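Branched-chain alpha-ketoacid decarboxylase (Lactococcus lactis, PDB 2VBF) probably decarboxylates branched-chain and aromatic alpha-keto acids to aldehydes, with thiamine diphosphate and a magnesium ion as cofactors. Local coordinates at residues Asp515-Lys520 with Asn540-Ile545; Glu443-Leu448 with Glu534-Val539; Ala156-Thr161 with Asp170-Gln175; Pro115-Val120 with Lys181-Asn186. One frame throughout, in Å; residues are numbered along the deposited sequence.

Contact 1 of 4, residues Asp515-Lys520 with Asn540-Ile545; sequences DRVVSK and NRMYWI
Val517-Lys520 and Met542-Ile545 lie next to each other as parallel strands, with the axes of these short runs 18° apart and 4.6 Å at their closest. Four backbone hydrogen bonds join them: Met542 N to Arg516 O, Val518 N to Met542 O, Trp544 N to Val518 O and Lys520 N to Trp544 O. Val518 carries most of the side-chain packing. Its CB lies over one face of the Tyr543 ring, a CH-pi contact of 3.8 Å from CB to the ring centroid, displaced toward the CE2 side. With Val518 CG1 anti to the backbone N (chi1 -180°), CG2 is left anti to the carbonyl carbon, beside the N, and covers the centre of the Arg541 guanidinium, 3.4 Å from Arg541 CZ. That methyl covers one face of a group whose NE pairs with Asp538 and whose NH1 bonds to Glu514 O, bonds that help hold its rotation. The pair of strands belongs to a beta-alpha-beta crossover through helix 525-537, in the C-terminal thiamine diphosphate-binding domain. On the sheet face of Val517 and Trp544, Val517 CG1 sits 3.8 Å from Trp544 CB, and the indole goes on to Pro507 and to an NE1 bond with Tyr503 O. Just ahead of the strands, water 1 donates to Asp515 O at 2.6 Å and to Asn540 O at 2.7 Å.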
loop_
_atom_site.group_PDB
_atom_site.type_symbol
_atom_site.label_atom_id
_atom_site.label_comp_id
_atom_site.label_asym_id
_atom_site.label_seq_id
_atom_site.Cartn_x
_atom_site.Cartn_y
_atom_site.Cartn_z
ATOM N N ASP A 515 -14.919 2.656 28.145
ATOM C CA ASP A 515 -16.025 3.581 27.863
ATOM C C ASP A 515 -16.099 3.997 26.379
ATOM O O ASP A 515 -16.995 4.745 25.985
ATOM C CB ASP A 515 -15.950 4.824 28.758
ATOM C CG ASP A 515 -14.731 5.674 28.488
ATOM O OD1 ASP A 515 -13.606 5.138 28.559
ATOM O OD2 ASP A 515 -14.891 6.887 28.225
ATOM N N ARG A 516 -15.156 3.517 25.572
ATOM C CA ARG A 516 -15.112 3.823 24.131
ATOM C C ARG A 516 -15.363 2.553 23.314
ATOM O O ARG A 516 -16.257 2.504 22.462
ATOM C CB ARG A 516 -13.749 4.439 23.775
ATOM C CG ARG A 516 -13.484 4.656 22.276
ATOM C CD ARG A 516 -13.937 6.028 21.788
ATOM N NE ARG A 516 -15.347 6.277 22.103
ATOM C CZ ARG A 516 -16.388 5.886 21.370
ATOM N NH1 ARG A 516 -16.237 5.210 20.235
ATOM N NH2 ARG A 516 -17.615 6.177 21.783
ATOM N N VAL A 517 -14.565 1.527 23.580
ATOM C CA VAL A 517 -14.686 0.237 22.900
ATOM C C VAL A 517 -14.969 -0.891 23.881
ATOM O O VAL A 517 -14.264 -1.026 24.889
ATOM C CB VAL A 517 -13.401 -0.129 22.131
ATOM C CG1 VAL A 517 -13.639 -1.381 21.276
ATOM C CG2 VAL A 517 -12.944 1.046 21.275
ATOM N N VAL A 518 -15.984 -1.689 23.571
ATOM C CA VAL A 518 -16.271 -2.930 24.287
ATOM C C VAL A 518 -15.772 -4.115 23.458
ATOM O O VAL A 518 -16.230 -4.339 22.320
ATOM C CB VAL A 518 -17.772 -3.095 24.544
ATOM C CG1 VAL A 518 -18.036 -4.390 25.298
ATOM C CG2 VAL A 518 -18.314 -1.890 25.318
ATOM N N SER A 519 -14.851 -4.881 24.035
ATOM C CA SER A 519 -14.261 -6.032 23.347
ATOM C C SER A 519 -14.742 -7.359 23.922
ATOM O O SER A 519 -14.905 -7.490 25.138
ATOM C CB SER A 519 -12.738 -5.941 23.394
ATOM O OG SER A 519 -12.307 -4.728 22.785
ATOM N N LYS A 520 -14.949 -8.332 23.035
ATOM C CA LYS A 520 -15.549 -9.620 23.364
ATOM C C LYS A 520 -14.894 -10.754 22.593
ATOM O O LYS A 520 -14.422 -10.543 21.484
ATOM C CB LYS A 520 -17.034 -9.638 22.980
ATOM C CG LYS A 520 -17.885 -8.542 23.558
ATOM C CD LYS A 520 -18.152 -8.763 25.028
ATOM C CE LYS A 520 -19.216 -7.804 25.532
ATOM N NZ LYS A 520 -19.501 -8.038 26.970
ATOM N N ASN A 540 -23.726 4.109 21.789
ATOM C CA ASN A 540 -22.712 5.118 22.107
ATOM C C ASN A 540 -21.298 4.578 22.293
ATOM O O ASN A 540 -20.394 5.322 22.700
ATOM C CB ASN A 540 -23.137 5.909 23.345
ATOM C CG ASN A 540 -24.413 6.704 23.116
ATOM O OD1 ASN A 540 -24.517 7.482 22.168
ATOM N ND2 ASN A 540 -25.394 6.495 23.979
ATOM N N ARG A 541 -21.104 3.296 21.997
ATOM C CA ARG A 541 -19.764 2.711 22.009
ATOM C C ARG A 541 -19.535 1.819 20.793
ATOM O O ARG A 541 -20.475 1.312 20.189
ATOM C CB ARG A 541 -19.520 1.925 23.305
ATOM C CG ARG A 541 -19.231 2.838 24.528
ATOM C CD ARG A 541 -18.878 2.037 25.770
ATOM N NE ARG A 541 -19.986 1.195 26.191
ATOM C CZ ARG A 541 -19.953 0.373 27.239
ATOM N NH1 ARG A 541 -18.862 0.272 27.983
ATOM N NH2 ARG A 541 -21.017 -0.354 27.542
ATOM N N MET A 542 -18.263 1.657 20.453
ATOM C CA MET A 542 -17.822 0.746 19.414
ATOM C C MET A 542 -17.735 -0.652 20.026
ATOM O O MET A 542 -17.362 -0.805 21.195
ATOM C CB MET A 542 -16.444 1.180 18.891
ATOM C CG MET A 542 -15.871 0.330 17.774
ATOM S SD MET A 542 -14.418 1.123 17.062
ATOM C CE MET A 542 -13.523 -0.319 16.502
ATOM N N TYR A 543 -18.083 -1.662 19.242
ATOM C CA TYR A 543 -17.952 -3.045 19.668
ATOM C C TYR A 543 -16.928 -3.765 18.788
ATOM O O TYR A 543 -16.917 -3.588 17.567
ATOM C CB TYR A 543 -19.312 -3.750 19.679
ATOM C CG TYR A 543 -20.062 -3.395 20.932
ATOM C CD1 TYR A 543 -20.553 -2.104 21.118
ATOM C CD2 TYR A 543 -20.229 -4.317 21.960
ATOM C CE1 TYR A 543 -21.213 -1.746 22.289
ATOM C CE2 TYR A 543 -20.890 -3.970 23.132
ATOM C CZ TYR A 543 -21.382 -2.687 23.288
ATOM O OH TYR A 543 -22.026 -2.338 24.450
ATOM N N TRP A 544 -16.059 -4.534 19.441
ATOM C CA TRP A 544 -14.963 -5.251 18.794
ATOM C C TRP A 544 -15.047 -6.718 19.228
ATOM O O TRP A 544 -14.636 -7.083 20.334
ATOM C CB TRP A 544 -13.645 -4.626 19.215
ATOM C CG TRP A 544 -12.454 -5.078 18.440
ATOM C CD1 TRP A 544 -11.532 -6.025 18.807
ATOM C CD2 TRP A 544 -12.032 -4.584 17.161
ATOM N NE1 TRP A 544 -10.571 -6.142 17.836
ATOM C CE2 TRP A 544 -10.854 -5.277 16.813
ATOM C CE3 TRP A 544 -12.543 -3.633 16.273
ATOM C CZ2 TRP A 544 -10.172 -5.044 15.613
ATOM C CZ3 TRP A 544 -11.867 -3.401 15.084
ATOM C CH2 TRP A 544 -10.687 -4.107 14.768
ATOM N N ILE A 545 -15.608 -7.545 18.352
ATOM C CA ILE A 545 -16.058 -8.872 18.710
ATOM C C ILE A 545 -15.296 -9.923 17.931
ATOM O O ILE A 545 -15.480 -10.067 16.716
ATOM C CB ILE A 545 -17.570 -9.019 18.437
ATOM C CG1 ILE A 545 -18.358 -7.981 19.244
ATOM C CG2 ILE A 545 -18.046 -10.440 18.738
ATOM C CD1 ILE A 545 -19.735 -7.687 18.657
HETATM O O HOH W 1 -18.817 6.180 24.707
#

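Contact 2 of 4, residues Glu443-Leu448 with Glu534-Val539; sequences ESRHLL and EAQADV
Arg445 reaches from the start of its strand to the last turn of helix 525-537 and meets the carbonyls there. Its chain leaves with CG anti to the backbone N and then bends at CB-CG (chi2 94°), which carries the guanidinium across to Ala535. NH1 donates to Ala535 O at 3.0 Å, with that oxygen tilted somewhat out of the guanidinium plane, and NH2 adds a weak bond of 3.1 Å to Asp538 O. Val539 CA rests over one face of the same group, offset toward its rim. A positive charge here would probably suit the negative end of the helix dipole. Gln536 is the second partner: water 2 accepts from Arg445 NH1 and donates to Gln536 O and, at 2.8 Å, to Gln536 OE1, so one water ties main chain and amide to the arginine. The NE2 end of that amide bonds to Glu394 and also lies 3.9 Å from Leu447 CD2, the two side chains crossing at about a right angle. A leucine in place of Arg445 would probably leave Ala535 O and Asp538 O without these donors and water 2 less firmly placed. The helix end lies against the sheet: Ala535 and Gln536 touch Ile473 of strand 473-478, Ala535 also packs on Tyr543 of strand 542-548, and Arg445 NE bonds to Asn471 O just ahead of strand 473-478.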
loop_
_atom_site.group_PDB
_atom_site.type_symbol
_atom_site.label_atom_id
_atom_site.label_comp_id
_atom_site.label_asym_id
_atom_site.label_seq_id
_atom_site.Cartn_x
_atom_site.Cartn_y
_atom_site.Cartn_z
ATOM N N GLU A 443 -25.791 8.345 11.236
ATOM C CA GLU A 443 -27.108 7.836 11.620
ATOM C C GLU A 443 -27.365 6.390 11.189
ATOM O O GLU A 443 -28.379 5.799 11.583
ATOM C CB GLU A 443 -28.222 8.738 11.070
ATOM C CG GLU A 443 -28.050 10.235 11.368
ATOM C CD GLU A 443 -28.030 10.562 12.849
ATOM O OE1 GLU A 443 -28.578 9.781 13.658
ATOM O OE2 GLU A 443 -27.469 11.617 13.211
ATOM N N SER A 444 -26.464 5.814 10.388
ATOM C CA SER A 444 -26.615 4.433 9.926
ATOM C C SER A 444 -25.565 3.595 10.639
ATOM O O SER A 444 -24.379 3.776 10.395
ATOM C CB SER A 444 -26.446 4.325 8.404
ATOM O OG SER A 444 -26.542 2.972 7.988
ATOM N N ARG A 445 -26.005 2.709 11.535
ATOM C CA ARG A 445 -25.090 1.881 12.333
ATOM C C ARG A 445 -24.413 0.872 11.420
ATOM O O ARG A 445 -25.076 0.054 10.799
ATOM C CB ARG A 445 -25.813 1.136 13.466
ATOM C CG ARG A 445 -24.881 0.471 14.519
ATOM C CD ARG A 445 -24.660 1.397 15.689
ATOM N NE ARG A 445 -23.590 1.009 16.613
ATOM C CZ ARG A 445 -23.766 0.450 17.812
ATOM N NH1 ARG A 445 -24.982 0.123 18.245
ATOM N NH2 ARG A 445 -22.716 0.197 18.584
ATOM N N HIS A 446 -23.087 0.926 11.386
ATOM C CA HIS A 446 -22.293 0.009 10.588
ATOM C C HIS A 446 -21.906 -1.249 11.348
ATOM O O HIS A 446 -21.397 -1.179 12.482
ATOM C CB HIS A 446 -21.055 0.712 10.042
ATOM C CG HIS A 446 -21.361 1.641 8.911
ATOM N ND1 HIS A 446 -22.298 2.653 9.019
ATOM C CD2 HIS A 446 -20.864 1.717 7.653
ATOM C CE1 HIS A 446 -22.358 3.311 7.871
ATOM N NE2 HIS A 446 -21.509 2.753 7.021
ATOM N N LEU A 447 -22.161 -2.376 10.699
ATOM C CA LEU A 447 -21.763 -3.691 11.150
ATOM C C LEU A 447 -20.735 -4.227 10.154
ATOM O O LEU A 447 -21.050 -4.410 8.976
ATOM C CB LEU A 447 -22.975 -4.621 11.199
ATOM C CG LEU A 447 -23.909 -4.469 12.413
ATOM C CD1 LEU A 447 -24.626 -3.123 12.436
ATOM C CD2 LEU A 447 -24.902 -5.602 12.422
ATOM N N LEU A 448 -19.505 -4.433 10.633
ATOM C CA LEU A 448 -18.397 -4.964 9.827
ATOM C C LEU A 448 -18.133 -6.431 10.113
ATOM O O LEU A 448 -17.988 -6.819 11.266
ATOM C CB LEU A 448 -17.112 -4.187 10.119
ATOM C CG LEU A 448 -15.819 -4.689 9.465
ATOM C CD1 LEU A 448 -15.924 -4.594 7.932
ATOM C CD2 LEU A 448 -14.618 -3.935 9.985
ATOM N N GLU A 534 -26.568 -6.807 22.834
ATOM C CA GLU A 534 -25.851 -5.875 23.705
ATOM C C GLU A 534 -25.276 -4.741 22.857
ATOM O O GLU A 534 -25.491 -3.559 23.149
ATOM C CB GLU A 534 -24.742 -6.646 24.441
ATOM C CG GLU A 534 -23.873 -5.864 25.420
ATOM C CD GLU A 534 -22.674 -6.682 25.920
ATOM O OE1 GLU A 534 -22.554 -7.870 25.540
ATOM O OE2 GLU A 534 -21.852 -6.135 26.683
ATOM N N ALA A 535 -24.558 -5.115 21.799
ATOM C CA ALA A 535 -23.946 -4.141 20.877
ATOM C C ALA A 535 -24.996 -3.233 20.235
ATOM O O ALA A 535 -24.879 -2.001 20.296
ATOM C CB ALA A 535 -23.135 -4.869 19.793
ATOM N N GLN A 536 -26.031 -3.835 19.653
ATOM C CA GLN A 536 -27.108 -3.076 18.997
ATOM C C GLN A 536 -27.815 -2.086 19.923
ATOM O O GLN A 536 -28.170 -0.981 19.514
ATOM C CB GLN A 536 -28.143 -4.030 18.414
ATOM C CG GLN A 536 -27.633 -4.806 17.233
ATOM C CD GLN A 536 -27.633 -3.994 15.968
ATOM O OE1 GLN A 536 -27.444 -2.775 15.990
ATOM N NE2 GLN A 536 -27.843 -4.666 14.846
ATOM N N ALA A 537 -28.022 -2.496 21.169
ATOM C CA ALA A 537 -28.658 -1.639 22.176
ATOM C C ALA A 537 -27.799 -0.431 22.535
ATOM O O ALA A 537 -28.309 0.675 22.701
ATOM C CB ALA A 537 -28.967 -2.457 23.433
ATOM N N ASP A 538 -26.490 -0.648 22.636
ATOM C CA ASP A 538 -25.554 0.365 23.104
ATOM C C ASP A 538 -24.988 1.130 21.909
ATOM O O ASP A 538 -23.929 0.794 21.383
ATOM C CB ASP A 538 -24.449 -0.326 23.912
ATOM C CG ASP A 538 -23.400 0.628 24.446
ATOM O OD1 ASP A 538 -23.603 1.861 24.477
ATOM O OD2 ASP A 538 -22.337 0.113 24.842
ATOM N N VAL A 539 -25.703 2.169 21.494
ATOM C CA VAL A 539 -25.328 2.962 20.310
ATOM C C VAL A 539 -24.165 3.941 20.541
ATOM O O VAL A 539 -23.659 4.539 19.588
ATOM C CB VAL A 539 -26.549 3.749 19.756
ATOM C CG1 VAL A 539 -27.693 2.805 19.429
ATOM C CG2 VAL A 539 -26.992 4.839 20.752
HETATM O O HOH W 2 -27.689 -0.095 16.815
#

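Contact 3 of 4, residues Ala156-Thr161 with Asp170-Gln175; sequences ARTLLT and DRVLSQ
Arg171 runs out straight from the helix and turns only at chi3 (66°), which brings its head down onto the strand. NH2 donates to Arg157 O at 3.0 Å; the oxygen lies in the guanidinium plane, yet the donor stands well above the carbonyl plane. NH1 gives a hydrogen to water 3, which accepts another from Arg157 N, and NH2 also pairs with Glu168, the acidic residue bonded to Thr158 OG1. A methionine at this position would probably lose the link to Arg157 O and leave Glu168 without its cationic mate. One step on, Val172 points CG1 at Thr158 CG2, 3.8 Å away, the two side chains crossing at about a right angle, and the same methyl covers one face of the Arg171 guanidinium near its rim. A turn later, Gln175 CB packs 3.9 Å from Ala156 CB. Helix 165-179 thus lies nearly antiparallel over edge strand 156-159, within a beta-alpha-beta unit that continues into strand 183-188, whose Ile185 also meets Val172.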
loop_
_atom_site.group_PDB
_atom_site.type_symbol
_atom_site.label_atom_id
_atom_site.label_comp_id
_atom_site.label_asym_id
_atom_site.label_seq_id
_atom_site.Cartn_x
_atom_site.Cartn_y
_atom_site.Cartn_z
ATOM N N ALA A 156 -9.860 11.366 -14.973
ATOM C CA ALA A 156 -9.206 12.609 -15.335
ATOM C C ALA A 156 -8.101 12.898 -14.334
ATOM O O ALA A 156 -8.160 12.448 -13.186
ATOM C CB ALA A 156 -10.222 13.758 -15.343
ATOM N N ARG A 157 -7.108 13.659 -14.774
ATOM C CA ARG A 157 -5.964 14.001 -13.941
ATOM C C ARG A 157 -5.387 15.344 -14.349
ATOM O O ARG A 157 -5.461 15.713 -15.525
ATOM C CB ARG A 157 -4.903 12.908 -14.038
ATOM C CG ARG A 157 -4.209 12.781 -15.380
ATOM C CD ARG A 157 -3.774 11.349 -15.638
ATOM N NE ARG A 157 -4.953 10.523 -15.763
ATOM C CZ ARG A 157 -5.718 10.444 -16.851
ATOM N NH1 ARG A 157 -5.417 11.093 -17.974
ATOM N NH2 ARG A 157 -6.792 9.679 -16.824
ATOM N N THR A 158 -4.821 16.069 -13.387
ATOM C CA THR A 158 -4.239 17.378 -13.671
ATOM C C THR A 158 -3.032 17.697 -12.795
ATOM O O THR A 158 -3.001 17.330 -11.618
ATOM C CB THR A 158 -5.300 18.510 -13.522
ATOM O OG1 THR A 158 -4.743 19.781 -13.934
ATOM C CG2 THR A 158 -5.800 18.621 -12.085
ATOM N N LEU A 159 -2.045 18.351 -13.402
ATOM C CA LEU A 159 -0.975 19.045 -12.682
ATOM C C LEU A 159 -1.323 20.529 -12.676
ATOM O O LEU A 159 -1.309 21.180 -13.739
ATOM C CB LEU A 159 0.374 18.845 -13.372
ATOM C CG LEU A 159 1.520 19.744 -12.886
ATOM C CD1 LEU A 159 1.731 19.609 -11.365
ATOM C CD2 LEU A 159 2.786 19.446 -13.664
ATOM N N LEU A 160 -1.619 21.075 -11.499
ATOM C CA LEU A 160 -2.077 22.448 -11.425
ATOM C C LEU A 160 -0.905 23.433 -11.507
ATOM O O LEU A 160 0.213 23.140 -11.069
ATOM C CB LEU A 160 -2.869 22.719 -10.149
ATOM C CG LEU A 160 -4.118 21.877 -9.876
ATOM C CD1 LEU A 160 -4.728 22.304 -8.546
ATOM C CD2 LEU A 160 -5.139 21.978 -11.015
ATOM N N THR A 161 -1.211 24.582 -12.101
ATOM C CA THR A 161 -0.367 25.766 -12.083
ATOM C C THR A 161 -1.228 26.898 -11.550
ATOM O O THR A 161 -2.453 26.802 -11.528
ATOM C CB THR A 161 0.101 26.151 -13.502
ATOM O OG1 THR A 161 -1.011 26.636 -14.259
ATOM C CG2 THR A 161 0.746 24.959 -14.219
ATOM N N ASP A 170 -12.040 22.564 -12.049
ATOM C CA ASP A 170 -13.398 22.441 -12.518
ATOM C C ASP A 170 -13.533 21.344 -13.574
ATOM O O ASP A 170 -14.496 20.596 -13.550
ATOM C CB ASP A 170 -13.886 23.790 -13.035
ATOM C CG ASP A 170 -14.160 24.771 -11.909
ATOM O OD1 ASP A 170 -13.987 24.400 -10.728
ATOM O OD2 ASP A 170 -14.564 25.918 -12.193
ATOM N N ARG A 171 -12.531 21.224 -14.437
ATOM C CA ARG A 171 -12.527 20.207 -15.478
ATOM C C ARG A 171 -12.547 18.820 -14.854
ATOM O O ARG A 171 -13.368 17.989 -15.215
ATOM C CB ARG A 171 -11.305 20.328 -16.377
ATOM C CG ARG A 171 -11.249 19.240 -17.476
ATOM C CD ARG A 171 -10.040 19.368 -18.367
ATOM N NE ARG A 171 -8.758 19.119 -17.703
ATOM C CZ ARG A 171 -8.281 17.914 -17.416
ATOM N NH1 ARG A 171 -8.987 16.820 -17.680
ATOM N NH2 ARG A 171 -7.094 17.806 -16.849
ATOM N N VAL A 172 -11.640 18.575 -13.916
ATOM C CA VAL A 172 -11.528 17.219 -13.364
ATOM C C VAL A 172 -12.724 16.884 -12.460
ATOM O O VAL A 172 -13.228 15.768 -12.516
ATOM C CB VAL A 172 -10.161 16.979 -12.657
ATOM C CG1 VAL A 172 -8.992 17.347 -13.586
ATOM C CG2 VAL A 172 -10.075 17.746 -11.338
ATOM N N LEU A 173 -13.209 17.840 -11.665
ATOM C CA LEU A 173 -14.358 17.591 -10.805
ATOM C C LEU A 173 -15.655 17.480 -11.603
ATOM O O LEU A 173 -16.571 16.769 -11.206
ATOM C CB LEU A 173 -14.475 18.655 -9.708
ATOM C CG LEU A 173 -13.296 18.728 -8.732
ATOM C CD1 LEU A 173 -13.514 19.808 -7.692
ATOM C CD2 LEU A 173 -13.054 17.390 -8.039
ATOM N N SER A 174 -15.734 18.195 -12.727
ATOM C CA SER A 174 -16.857 18.020 -13.647
ATOM C C SER A 174 -16.846 16.597 -14.211
ATOM O O SER A 174 -17.906 15.973 -14.329
ATOM C CB SER A 174 -16.808 19.060 -14.772
ATOM O OG SER A 174 -17.119 20.348 -14.261
ATOM N N GLN A 175 -15.657 16.074 -14.517
ATOM C CA GLN A 175 -15.518 14.673 -14.943
ATOM C C GLN A 175 -15.907 13.709 -13.817
ATOM O O GLN A 175 -16.538 12.686 -14.068
ATOM C CB GLN A 175 -14.113 14.370 -15.456
ATOM C CG GLN A 175 -14.014 13.120 -16.328
ATOM C CD GLN A 175 -14.718 13.240 -17.684
ATOM O OE1 GLN A 175 -15.279 14.301 -18.046
ATOM N NE2 GLN A 175 -14.664 12.172 -18.456
HETATM O O HOH W 3 -7.391 14.273 -17.678
#

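Contact 4 of 4, residues Pro115-Val120 with Lys181-Asn186; sequences PVVEIV and KPVYIN
Val117 offers two methyls to the neighbouring strand, and Val183 CG2 nestles against both, 4.0 Å from Val117 CG2 and slightly farther from CG1. The next bump on that face is Ile185 CD1, which reaches back along the strand to lie 3.8 Å from Val117 CG1. With CG1 anti to the carbonyl carbon (chi1 -61°), the Ile185 chain is aimed at this spot. On the reverse face, Val120 CG2 slants against the Tyr184 ring at CE1, 3.7 Å away. Just before the strand, Pro182 CB is pressed 3.3 Å from Val116 O. The two parallel strands, whose short axes are 17° apart, are joined by four backbone bonds, from Val183 N to Val116 O through Val120 N to Ile185 O, the last at 2.8 Å. These are adjacent inner strands of the N-terminal sheet. Chemically, buried amides and carbonyls pair between strands; the Val117 face is aliphatic, whereas the other mixes Val120 with polar-ended Tyr184, Glu118 and Asn186, which bond to Glu99, Thr93 and Ser122 respectively.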
loop_
_atom_site.group_PDB
_atom_site.type_symbol
_atom_site.label_atom_id
_atom_site.label_comp_id
_atom_site.label_asym_id
_atom_site.label_seq_id
_atom_site.Cartn_x
_atom_site.Cartn_y
_atom_site.Cartn_z
ATOM N N PRO A 115 -16.783 7.892 -6.811
ATOM C CA PRO A 115 -16.353 9.265 -7.042
ATOM C C PRO A 115 -15.414 9.781 -5.963
ATOM O O PRO A 115 -15.813 10.556 -5.082
ATOM C CB PRO A 115 -17.678 10.035 -7.116
ATOM C CG PRO A 115 -18.587 9.264 -6.267
ATOM C CD PRO A 115 -18.194 7.814 -6.400
ATOM N N VAL A 116 -14.150 9.364 -6.071
ATOM C CA VAL A 116 -13.106 9.763 -5.124
ATOM C C VAL A 116 -12.106 10.696 -5.806
ATOM O O VAL A 116 -11.575 10.382 -6.874
ATOM C CB VAL A 116 -12.353 8.525 -4.569
ATOM C CG1 VAL A 116 -11.227 8.935 -3.626
ATOM C CG2 VAL A 116 -13.333 7.563 -3.882
ATOM N N VAL A 117 -11.849 11.839 -5.173
ATOM C CA VAL A 117 -10.778 12.748 -5.579
ATOM C C VAL A 117 -9.515 12.481 -4.747
ATOM O O VAL A 117 -9.547 12.582 -3.521
ATOM C CB VAL A 117 -11.184 14.229 -5.342
ATOM C CG1 VAL A 117 -10.132 15.160 -5.914
ATOM C CG2 VAL A 117 -12.581 14.492 -5.940
ATOM N N GLU A 118 -8.412 12.149 -5.402
ATOM C CA GLU A 118 -7.120 12.161 -4.729
ATOM C C GLU A 118 -6.391 13.449 -5.046
ATOM O O GLU A 118 -6.227 13.792 -6.201
ATOM C CB GLU A 118 -6.255 10.970 -5.097
ATOM C CG GLU A 118 -4.927 10.997 -4.324
ATOM C CD GLU A 118 -4.110 9.731 -4.474
ATOM O OE1 GLU A 118 -4.530 8.812 -5.226
ATOM O OE2 GLU A 118 -3.042 9.683 -3.829
ATOM N N ILE A 119 -5.968 14.153 -4.000
ATOM C CA ILE A 119 -5.167 15.362 -4.126
ATOM C C ILE A 119 -3.762 14.987 -3.687
ATOM O O ILE A 119 -3.582 14.447 -2.594
ATOM C CB ILE A 119 -5.683 16.495 -3.217
ATOM C CG1 ILE A 119 -7.146 16.840 -3.541
ATOM C CG2 ILE A 119 -4.763 17.726 -3.312
ATOM C CD1 ILE A 119 -7.847 17.652 -2.462
ATOM N N VAL A 120 -2.775 15.237 -4.543
ATOM C CA VAL A 120 -1.392 14.891 -4.259
ATOM C C VAL A 120 -0.576 16.178 -4.140
ATOM O O VAL A 120 -0.469 16.933 -5.104
ATOM C CB VAL A 120 -0.801 14.019 -5.378
ATOM C CG1 VAL A 120 0.619 13.567 -5.002
ATOM C CG2 VAL A 120 -1.708 12.837 -5.666
ATOM N N LYS A 181 -16.324 8.295 -11.479
ATOM C CA LYS A 181 -15.063 7.562 -11.332
ATOM C C LYS A 181 -14.016 8.489 -10.678
ATOM O O LYS A 181 -14.179 9.713 -10.662
ATOM C CB LYS A 181 -14.548 7.076 -12.690
ATOM C CG LYS A 181 -15.348 5.965 -13.347
ATOM C CD LYS A 181 -14.844 5.743 -14.779
ATOM C CE LYS A 181 -15.246 4.366 -15.315
ATOM N NZ LYS A 181 -16.696 4.340 -15.681
ATOM N N PRO A 182 -12.952 7.900 -10.098
ATOM C CA PRO A 182 -11.957 8.735 -9.417
ATOM C C PRO A 182 -11.212 9.701 -10.333
ATOM O O PRO A 182 -10.996 9.430 -11.515
ATOM C CB PRO A 182 -10.994 7.727 -8.769
ATOM C CG PRO A 182 -11.311 6.425 -9.360
ATOM C CD PRO A 182 -12.657 6.468 -9.985
ATOM N N VAL A 183 -10.819 10.827 -9.753
ATOM C CA VAL A 183 -9.979 11.790 -10.435
ATOM C C VAL A 183 -8.826 12.176 -9.526
ATOM O O VAL A 183 -8.816 11.855 -8.331
ATOM C CB VAL A 183 -10.768 13.027 -10.876
ATOM C CG1 VAL A 183 -11.894 12.597 -11.823
ATOM C CG2 VAL A 183 -11.313 13.787 -9.660
ATOM N N TYR A 184 -7.871 12.884 -10.111
ATOM C CA TYR A 184 -6.539 13.077 -9.531
ATOM C C TYR A 184 -6.076 14.516 -9.771
ATOM O O TYR A 184 -6.103 15.000 -10.902
ATOM C CB TYR A 184 -5.615 12.062 -10.190
ATOM C CG TYR A 184 -4.123 12.127 -9.904
ATOM C CD1 TYR A 184 -3.509 11.140 -9.130
ATOM C CD2 TYR A 184 -3.304 13.084 -10.497
ATOM C CE1 TYR A 184 -2.130 11.141 -8.923
ATOM C CE2 TYR A 184 -1.926 13.083 -10.302
ATOM C CZ TYR A 184 -1.347 12.120 -9.501
ATOM O OH TYR A 184 0.018 12.100 -9.307
ATOM N N ILE A 185 -5.646 15.172 -8.695
ATOM C CA ILE A 185 -5.212 16.568 -8.714
ATOM C C ILE A 185 -3.855 16.648 -8.050
ATOM O O ILE A 185 -3.737 16.359 -6.864
ATOM C CB ILE A 185 -6.217 17.488 -7.974
ATOM C CG1 ILE A 185 -7.597 17.429 -8.651
ATOM C CG2 ILE A 185 -5.687 18.916 -7.888
ATOM C CD1 ILE A 185 -8.709 18.138 -7.877
ATOM N N ASN A 186 -2.831 16.987 -8.833
ATOM C CA ASN A 186 -1.485 17.211 -8.318
ATOM C C ASN A 186 -1.384 18.708 -8.032
ATOM O O ASN A 186 -1.554 19.531 -8.933
ATOM C CB ASN A 186 -0.430 16.680 -9.307
ATOM C CG ASN A 186 1.000 17.045 -8.933
ATOM O OD1 ASN A 186 1.917 16.201 -8.994
ATOM N ND2 ASN A 186 1.215 18.298 -8.594
#

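The four contacts form two pairs in two separate parallel sheets of the same strand order. Contacts 1 and 2, their centres 10 Å apart, share helix 525-537: Lys520 NZ makes a salt bridge of 3.0 Å to Glu534 OE2, and Tyr543 OH probably bonds to Asp538 OD2. Contacts 3 and 4, centres 8 Å apart, meet along adjacent strands, where Thr158 O and Asn186 N lie 2.8 Å apart, probably bonded; contact 3 is nested within the loop that contact 4 closes. Between the pairs, contacts 2 and 4 come no nearer than about 14 Å between atoms. Both pairs stand back from the cofactor: the Trp544 side chain lies about 12 Å from a thiamine diphosphate, and that of Glu118 is about 11 Å from a bound thiamine diphosphate.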